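Local structure of putative transcriptional regulator (2RA5) at residues E167-G170 with L171-M175; D160-T163 with G164-E167. The protein probably acts as a DNA-binding transcription factor of the GntR family, with a UTRA domain that here holds a tartrate molecule. All coordinates share one frame; numbering follows the deposited sequence. Where two conformers were deposited one is given.

Interaction 1: E167-G170 with L171-M175; sequences EATG and LYRLM. With SRT (S,R meso-tartaric acid), chain B.
G170, at the N-cap position, accepts at its O a hydrogen bond from L174 N (3.2 Å, nearly straight at 166°) in the first turn of helix 171-177. T169 has already left helix 165-168, leaving a two-residue joint between the two short helices of this UTRA domain. The helix start also receives the ligand, consistent with amides at a helix N terminus facing an acid. The hydroxyl O2 of meso-tartrate accepts a bond of 2.8 Å from L171 N. A weak bond runs from Y172 N to the carboxylate oxygen O4; R138 and R215 bind the ligand as well. A CB on G170 would clash with that same O4. The other oxygen, O41, lies 3.4 Å above one face of the Y172 ring, offset toward its rim, while the phenol OH is hydrogen-bonded to T217. Trimming this tyrosine to an alanine would remove the ring over O41 and is likely to leave that side of the carboxylate uncovered and T217 without its phenol partner. T169 crosses R173 at about a right angle. In one of its two conformers R173 runs out extended, CG anti to the backbone N (chi1 173°), and its NE passes 3.5 Å from T169 CG2.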
loop_
_atom_site.group_PDB
_atom_site.type_symbol
_atom_site.label_atom_id
_atom_site.label_comp_id
_atom_site.label_asym_id
_atom_site.label_seq_id
_atom_site.Cartn_x
_atom_site.Cartn_y
_atom_site.Cartn_z
ATOM N N GLU A 167 19.477 -11.073 12.000
ATOM C CA GLU A 167 19.324 -12.075 10.960
ATOM C C GLU A 167 18.423 -13.200 11.463
ATOM O O GLU A 167 17.862 -13.964 10.677
ATOM C CB GLU A 167 20.691 -12.584 10.495
ATOM C CG GLU A 167 21.514 -11.511 9.771
ATOM C CD GLU A 167 22.925 -11.965 9.436
ATOM O OE1 GLU A 167 23.395 -11.719 8.298
ATOM O OE2 GLU A 167 23.568 -12.567 10.321
ATOM N N ALA A 168 18.269 -13.263 12.783
ATOM C CA ALA A 168 17.397 -14.239 13.431
ATOM C C ALA A 168 15.935 -13.798 13.449
ATOM O O ALA A 168 15.069 -14.507 12.945
ATOM C CB ALA A 168 17.879 -14.525 14.849
ATOM N N THR A 169 15.667 -12.626 14.021
ATOM C CA THR A 169 14.290 -12.174 14.226
ATOM C C THR A 169 13.990 -10.775 13.669
ATOM O O THR A 169 14.896 -9.993 13.372
ATOM C CB THR A 169 13.901 -12.224 15.728
ATOM O OG1 THR A 169 14.531 -11.152 16.442
ATOM C CG2 THR A 169 14.335 -13.546 16.344
ATOM N N GLY A 170 12.702 -10.474 13.532
ATOM C CA GLY A 170 12.258 -9.162 13.088
ATOM C C GLY A 170 12.607 -8.019 14.029
ATOM O O GLY A 170 12.820 -8.195 15.231
ATOM N N LEU A 171 12.649 -6.820 13.471
ATOM C CA LEU A 171 13.055 -5.642 14.229
ATOM C C LEU A 171 12.054 -5.294 15.326
ATOM O O LEU A 171 12.449 -4.859 16.407
ATOM C CB LEU A 171 13.267 -4.454 13.280
ATOM C CG LEU A 171 13.589 -3.093 13.898
ATOM C CD1 LEU A 171 14.862 -3.178 14.729
ATOM C CD2 LEU A 171 13.703 -2.008 12.828
ATOM N N TYR A 172 10.764 -5.495 15.056
ATOM C CA TYR A 172 9.726 -5.231 16.057
ATOM C C TYR A 172 9.836 -6.153 17.266
ATOM O O TYR A 172 9.676 -5.708 18.405
ATOM C CB TYR A 172 8.333 -5.360 15.447
ATOM C CG TYR A 172 7.843 -4.108 14.783
ATOM C CD1 TYR A 172 8.737 -3.123 14.346
ATOM C CD2 TYR A 172 6.485 -3.909 14.572
ATOM C CE1 TYR A 172 8.283 -1.967 13.738
ATOM C CE2 TYR A 172 6.023 -2.767 13.967
ATOM C CZ TYR A 172 6.918 -1.801 13.548
ATOM O OH TYR A 172 6.419 -0.673 12.939
ATOM N N ARG A 173 10.089 -7.438 17.011
ATOM C CA ARG A 173 10.220 -8.431 18.074
ATOM C C ARG A 173 11.380 -8.059 18.977
ATOM O O ARG A 173 11.258 -8.087 20.202
ATOM C CB ARG A 173 10.418 -9.843 17.497
ATOM C CG ARG A 173 10.726 -10.929 18.544
ATOM C CD ARG A 173 10.884 -12.311 17.896
ATOM N NE ARG A 173 11.699 -13.241 18.687
ATOM C CZ ARG A 173 11.292 -14.432 19.130
ATOM N NH1 ARG A 173 12.121 -15.194 19.832
ATOM N NH2 ARG A 173 10.067 -14.874 18.869
ATOM N N LEU A 174 12.503 -7.688 18.366
ATOM C CA LEU A 174 13.678 -7.269 19.130
ATOM C C LEU A 174 13.362 -6.078 20.022
ATOM O O LEU A 174 13.740 -6.051 21.193
ATOM C CB LEU A 174 14.840 -6.917 18.203
ATOM C CG LEU A 174 15.818 -8.058 17.929
ATOM C CD1 LEU A 174 16.875 -7.641 16.918
ATOM C CD2 LEU A 174 16.459 -8.480 19.233
HETATM N N MSE A 175 12.662 -5.093 19.469
HETATM C CA MSE A 175 12.363 -3.873 20.219
HETATM C C MSE A 175 11.449 -4.152 21.401
HETATM O O MSE A 175 11.646 -3.629 22.497
HETATM C CB MSE A 175 11.749 -2.803 19.316
HETATM C CG MSE A 175 12.667 -2.355 18.179
HETATM SE SE MSE A 175 11.972 -0.846 17.158
HETATM C CE MSE A 175 10.147 -1.465 16.883
HETATM O O1 SRT B . 11.217 -3.531 9.945
HETATM O O11 SRT B . 9.772 -4.247 8.414
HETATM C C1 SRT B . 10.554 -4.455 9.392
HETATM C C2 SRT B . 10.733 -5.877 9.892
HETATM O O2 SRT B . 11.597 -5.893 11.033
HETATM C C3 SRT B . 9.384 -6.572 10.169
HETATM O O3 SRT B . 9.488 -8.002 10.138
HETATM C C4 SRT B . 8.840 -6.190 11.510
HETATM O O4 SRT B . 9.097 -6.904 12.527
HETATM O O41 SRT B . 8.144 -5.154 11.515
#

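Interaction 2: D160-T163 with G164-E167; sequences DLDT and GQLE
Q165 meets D162 and, through water, D160 where the loop after strand 145-154 turns into helix 165-168, with G164 as N-cap residue. Its CB lies 3.5 Å from D162 O. In one of the two D162 conformers the next carbon, CG, comes to 3.0 Å from D162 OD1, a doubtful short contact, and the two side chains cross at about a right angle. The chain then bends at chi2 (-120°), and the amide ends with its plane 39° from that of the carboxylate. OE1 accepts a bond of 3.0 Å from a water that also donates to D160 O and weakly accepts from D162 N, so one solvent molecule joins the amide to the loop backbone. In that same D162 conformer OD1 receives a weak bond of 3.5 Å from Q165 N. G164 has a backbone that a CB could not share, since that atom would clash with T163 O. Inward, L166 sets CD1 3.3 Å from L161 O, which is hydrogen-bonded to N112, and its side chain touches V109 and I136 of the sheet. Beside this buried leucine, the polar side of the helix start probably depends on one weak amide-to-carboxylate bond and an exchangeable water.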
loop_
_atom_site.group_PDB
_atom_site.type_symbol
_atom_site.label_atom_id
_atom_site.label_comp_id
_atom_site.label_asym_id
_atom_site.label_seq_id
_atom_site.Cartn_x
_atom_site.Cartn_y
_atom_site.Cartn_z
ATOM N N ASP A 160 19.822 -2.770 21.914
ATOM C CA ASP A 160 21.122 -3.262 21.482
ATOM C C ASP A 160 20.913 -3.867 20.106
ATOM O O ASP A 160 20.144 -4.818 19.939
ATOM C CB ASP A 160 21.659 -4.319 22.448
ATOM C CG ASP A 160 21.573 -3.882 23.902
ATOM O OD1 ASP A 160 20.451 -3.855 24.455
ATOM O OD2 ASP A 160 22.632 -3.576 24.493
ATOM N N LEU A 161 21.593 -3.310 19.116
ATOM C CA LEU A 161 21.247 -3.588 17.732
ATOM C C LEU A 161 22.137 -4.643 17.084
ATOM O O LEU A 161 22.177 -4.752 15.860
ATOM C CB LEU A 161 21.263 -2.285 16.915
ATOM C CG LEU A 161 20.367 -1.146 17.435
ATOM C CD1 LEU A 161 21.042 -0.332 18.539
ATOM C CD2 LEU A 161 19.947 -0.228 16.304
ATOM N N ASP A 162 22.816 -5.439 17.909
ATOM C CA ASP A 162 23.724 -6.486 17.432
ATOM C C ASP A 162 23.337 -7.069 16.073
ATOM O O ASP A 162 22.259 -7.650 15.918
ATOM C CB ASP A 162 23.829 -7.613 18.468
ATOM C CG ASP A 162 24.499 -8.867 17.917
ATOM O OD1 ASP A 162 23.908 -9.957 18.052
ATOM O OD2 ASP A 162 25.612 -8.768 17.352
ATOM N N THR A 163 24.215 -6.902 15.085
ATOM C CA THR A 163 24.037 -7.598 13.824
ATOM C C THR A 163 24.072 -9.065 14.197
ATOM O O THR A 163 24.857 -9.469 15.055
ATOM C CB THR A 163 25.189 -7.287 12.824
ATOM O OG1 THR A 163 26.412 -7.082 13.542
ATOM C CG2 THR A 163 24.896 -6.041 12.021
ATOM N N GLY A 164 23.220 -9.869 13.581
ATOM C CA GLY A 164 23.151 -11.268 13.953
ATOM C C GLY A 164 21.814 -11.563 14.593
ATOM O O GLY A 164 21.045 -12.367 14.071
ATOM N N GLN A 165 21.531 -10.911 15.718
ATOM C CA GLN A 165 20.191 -10.956 16.279
ATOM C C GLN A 165 19.205 -10.583 15.188
ATOM O O GLN A 165 18.105 -11.123 15.110
ATOM C CB GLN A 165 20.061 -9.980 17.427
ATOM C CG GLN A 165 20.986 -10.278 18.557
ATOM C CD GLN A 165 20.229 -10.535 19.824
ATOM O OE1 GLN A 165 20.234 -9.712 20.735
ATOM N NE2 GLN A 165 19.542 -11.674 19.881
ATOM N N LEU A 166 19.638 -9.663 14.335
ATOM C CA LEU A 166 18.816 -9.118 13.270
ATOM C C LEU A 166 18.594 -10.094 12.121
ATOM O O LEU A 166 17.652 -9.949 11.344
ATOM C CB LEU A 166 19.457 -7.830 12.758
ATOM C CG LEU A 166 19.033 -6.606 13.570
ATOM C CD1 LEU A 166 20.058 -5.484 13.457
ATOM C CD2 LEU A 166 17.643 -6.136 13.158
ATOM N N GLU A 167 19.477 -11.073 12.000
ATOM C CA GLU A 167 19.324 -12.075 10.960
ATOM C C GLU A 167 18.423 -13.200 11.463
ATOM O O GLU A 167 17.862 -13.964 10.677
ATOM C CB GLU A 167 20.691 -12.584 10.495
ATOM C CG GLU A 167 21.514 -11.511 9.771
ATOM C CD GLU A 167 22.925 -11.965 9.436
ATOM O OE1 GLU A 167 23.395 -11.719 8.298
ATOM O OE2 GLU A 167 23.568 -12.567 10.321
HETATM O O HOH W 1 21.640 -7.039 20.440
#

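In the fold
Running from the N terminus, the chain leaves strand 145-154 and first reaches interaction 2, which closes the turn from the 160-163 loop into helix 165-168. Interaction 1 follows at once, closing the joint between that helix and helix 171-177. The two are consecutive, neither nested nor crossed, and share E167, with centres about 8 Å apart. They also meet through space: L174 CD1 from helix 171-177 packs 4.0 Å from Q165 CB and 4.1 Å from L166 CG. L166 and L161 tie the earlier turn to strands 106-116 and 132-142, whereas L171, Y172 and M175 tie the later helix to E226 of strand 224-232. Together the turns lay both helices against the six-stranded antiparallel sheet beside the tartrate pocket.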